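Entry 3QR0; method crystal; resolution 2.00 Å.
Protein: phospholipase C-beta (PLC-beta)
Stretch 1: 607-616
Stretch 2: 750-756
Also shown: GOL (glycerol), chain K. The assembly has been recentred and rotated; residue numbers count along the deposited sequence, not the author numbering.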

# COMPACT_ATOMS: atom_id res chain seq x y z
N MET A 607 10.09 0.78 1.78
CA MET A 607 8.72 1.19 2.09
C MET A 607 7.78 1.03 0.90
O MET A 607 6.63 0.62 1.07
CB MET A 607 8.67 2.63 2.62
CG MET A 607 8.84 2.75 4.13
SD MET A 607 7.76 1.65 5.08
CE MET A 607 6.15 2.26 4.63
N CYS A 608 8.26 1.35 -0.30
CA CYS A 608 7.49 1.12 -1.53
C CYS A 608 7.05 -0.34 -1.66
O CYS A 608 5.89 -0.61 -1.97
CB CYS A 608 8.31 1.54 -2.75
SG CYS A 608 8.59 3.31 -2.87
N VAL A 609 7.96 -1.27 -1.40
CA VAL A 609 7.68 -2.70 -1.46
C VAL A 609 6.74 -3.15 -0.33
O VAL A 609 5.80 -3.91 -0.56
CB VAL A 609 8.98 -3.54 -1.41
CG1 VAL A 609 8.68 -5.01 -1.27
CG2 VAL A 609 9.82 -3.29 -2.66
N ASN A 610 7.00 -2.65 0.87
CA ASN A 610 6.20 -2.99 2.04
C ASN A 610 4.73 -2.64 1.84
O ASN A 610 3.85 -3.48 2.03
CB ASN A 610 6.74 -2.28 3.28
CG ASN A 610 6.07 -2.75 4.55
OD1 ASN A 610 6.29 -3.87 5.01
ND2 ASN A 610 5.24 -1.89 5.13
N LEU A 611 4.46 -1.40 1.43
CA LEU A 611 3.09 -0.95 1.22
C LEU A 611 2.44 -1.70 0.06
O LEU A 611 1.26 -2.02 0.11
CB LEU A 611 3.04 0.56 1.00
CG LEU A 611 3.52 1.37 2.21
CD1 LEU A 611 3.57 2.85 1.86
CD2 LEU A 611 2.64 1.12 3.41
N GLY A 612 3.23 -1.99 -0.97
CA GLY A 612 2.78 -2.80 -2.09
C GLY A 612 2.27 -4.19 -1.73
O GLY A 612 1.20 -4.60 -2.18
N VAL A 613 3.03 -4.92 -0.91
CA VAL A 613 2.66 -6.30 -0.59
C VAL A 613 1.52 -6.37 0.43
O VAL A 613 0.67 -7.25 0.33
CB VAL A 613 3.87 -7.16 -0.10
CG1 VAL A 613 5.01 -7.13 -1.15
CG2 VAL A 613 4.37 -6.72 1.25
N PHE A 614 1.50 -5.44 1.38
CA PHE A 614 0.48 -5.43 2.43
C PHE A 614 -0.85 -4.79 2.01
O PHE A 614 -1.77 -4.69 2.82
CB PHE A 614 1.02 -4.79 3.72
CG PHE A 614 1.84 -5.72 4.57
CD1 PHE A 614 1.25 -6.82 5.18
CD2 PHE A 614 3.20 -5.52 4.75
CE1 PHE A 614 1.99 -7.69 5.96
CE2 PHE A 614 3.95 -6.39 5.53
CZ PHE A 614 3.34 -7.47 6.14
N GLU A 615 -0.96 -4.36 0.75
CA GLU A 615 -2.26 -3.99 0.19
C GLU A 615 -3.15 -5.23 0.10
O GLU A 615 -4.37 -5.13 0.25
CB GLU A 615 -2.13 -3.39 -1.21
CG GLU A 615 -3.46 -2.85 -1.73
CD GLU A 615 -3.39 -2.30 -3.13
OE1 GLU A 615 -2.48 -2.67 -3.89
OE2 GLU A 615 -4.27 -1.47 -3.45
N TYR A 616 -2.53 -6.38 -0.14
CA TYR A 616 -3.26 -7.63 -0.31
C TYR A 616 -3.79 -8.18 1.01
O TYR A 616 -3.45 -7.69 2.09
CB TYR A 616 -2.39 -8.65 -1.07
CG TYR A 616 -2.19 -8.25 -2.51
CD1 TYR A 616 -3.12 -8.62 -3.48
CD2 TYR A 616 -1.11 -7.47 -2.91
CE1 TYR A 616 -2.97 -8.24 -4.80
CE2 TYR A 616 -0.95 -7.08 -4.23
CZ TYR A 616 -1.89 -7.48 -5.17
OH TYR A 616 -1.75 -7.11 -6.49
N LEU A 750 -0.10 2.78 -12.45
CA LEU A 750 1.01 3.09 -11.56
C LEU A 750 0.57 3.69 -10.23
O LEU A 750 -0.48 4.34 -10.13
CB LEU A 750 1.99 4.04 -12.25
CG LEU A 750 2.66 3.48 -13.50
CD1 LEU A 750 3.49 4.58 -14.18
CD2 LEU A 750 3.54 2.28 -13.15
N ARG A 751 1.39 3.45 -9.21
CA ARG A 751 1.17 3.92 -7.85
C ARG A 751 2.30 4.85 -7.43
O ARG A 751 3.42 4.75 -7.95
CB ARG A 751 1.14 2.73 -6.90
CG ARG A 751 0.13 1.67 -7.27
CD ARG A 751 -1.26 2.14 -6.94
NE ARG A 751 -2.29 1.18 -7.34
CZ ARG A 751 -2.52 0.01 -6.73
NH1 ARG A 751 -1.79 -0.39 -5.70
NH2 ARG A 751 -3.50 -0.76 -7.18
N ASN A 752 2.00 5.76 -6.50
CA ASN A 752 3.05 6.57 -5.91
C ASN A 752 3.74 5.78 -4.80
O ASN A 752 3.47 4.59 -4.63
CB ASN A 752 2.54 7.95 -5.46
CG ASN A 752 1.50 7.89 -4.35
OD1 ASN A 752 1.40 6.92 -3.60
ND2 ASN A 752 0.71 8.95 -4.25
N GLU A 753 4.64 6.42 -4.06
CA GLU A 753 5.45 5.72 -3.05
C GLU A 753 4.61 5.17 -1.91
O GLU A 753 4.95 4.13 -1.33
CB GLU A 753 6.53 6.64 -2.48
CG GLU A 753 7.57 7.10 -3.47
CD GLU A 753 7.23 8.43 -4.11
OE1 GLU A 753 6.03 8.77 -4.23
OE2 GLU A 753 8.18 9.14 -4.51
N SER A 754 3.51 5.85 -1.58
CA SER A 754 2.58 5.39 -0.54
C SER A 754 1.59 4.34 -1.06
O SER A 754 0.68 3.93 -0.34
CB SER A 754 1.81 6.56 0.07
OG SER A 754 0.87 7.10 -0.85
N ASN A 755 1.78 3.92 -2.31
CA ASN A 755 0.94 2.93 -2.99
C ASN A 755 -0.48 3.41 -3.28
O ASN A 755 -1.39 2.60 -3.40
CB ASN A 755 0.91 1.58 -2.24
CG ASN A 755 0.65 0.40 -3.17
OD1 ASN A 755 1.12 0.38 -4.32
ND2 ASN A 755 -0.08 -0.59 -2.69
N ARG A 756 -0.67 4.72 -3.40
CA ARG A 756 -1.94 5.25 -3.90
C ARG A 756 -1.84 5.50 -5.40
O ARG A 756 -0.76 5.78 -5.92
CB ARG A 756 -2.34 6.54 -3.15
CG ARG A 756 -2.79 6.31 -1.70
CD ARG A 756 -4.08 5.49 -1.64
NE ARG A 756 -4.61 5.35 -0.29
CZ ARG A 756 -5.44 6.21 0.31
NH1 ARG A 756 -5.84 7.32 -0.30
NH2 ARG A 756 -5.85 5.96 1.55
C1 GOL K . -1.27 0.29 2.15
O1 GOL K . -0.56 -0.92 2.07
C2 GOL K . -1.58 0.83 0.75
O2 GOL K . -1.24 -0.14 -0.21
C3 GOL K . -3.06 1.19 0.59
O3 GOL K . -3.21 2.22 -0.36
O HOH W 1 4.18 1.58 -2.50
O HOH W 2 -0.01 -3.34 -4.42

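A helical segment packs against a tight turn that follows a strand, in a small contact (322 Å² buried, both sides summed) that combines apolar packing with a salt bridge, bridging waters and a glycerol. Residues 607-613 are helical, with Leu611 N to Met607 O at 3.0 Å typical of the i to i+4 pattern. Across from them, Asn752 to Asn755 form a type I beta turn, closed by Asn755 N to Asn752 O at 2.9 Å. The backbones come near at two places: the CA atoms of Cys608 and Glu753 lie 5.3 Å apart, those of Gly612 and Asn755 6.1 Å.

The apolar part relies on Leu611, whose CB points toward the turn. Its CD1 rests 3.6 Å from Ser754 CA and 3.7 Å from Glu753 O, while Cys608 SG sits 3.9 Å from Glu753 CB. Here Glu753 offers its backbone and CB, its carboxylate leading away. Asn755 ND2 comes within 3.7 Å of Gly612 CA; a CB there would be crowded by Cys608 O (3.3 Å), not by the turn.

The charged pairing is Glu615 with Arg751: OE1 accepts from NH1 at 3.0 Å and 162°, a salt bridge lying near the guanidinium plane, at its edge. The same NH1 makes a weak bond to Asn755 OD1 (3.3 Å), and Asn755 ND2 gives a weak one to Glu615 OE1 (3.4 Å, 134°), so the amide links both charged partners.

Water 1 donates to Cys608 O (2.8 Å) and Glu753 O (2.9 Å), joining two backbone carbonyls that cannot bond each other. Water 2 donates to Gly612 O (2.8 Å) and Glu615 OE1 (2.6 Å) and accepts from Asn755 ND2 (3.2 Å). Glycerol O2, probably from the crystallisation liquor, accepts from Asn755 ND2 at 2.8 Å and donates to Leu611 O at 3.1 Å.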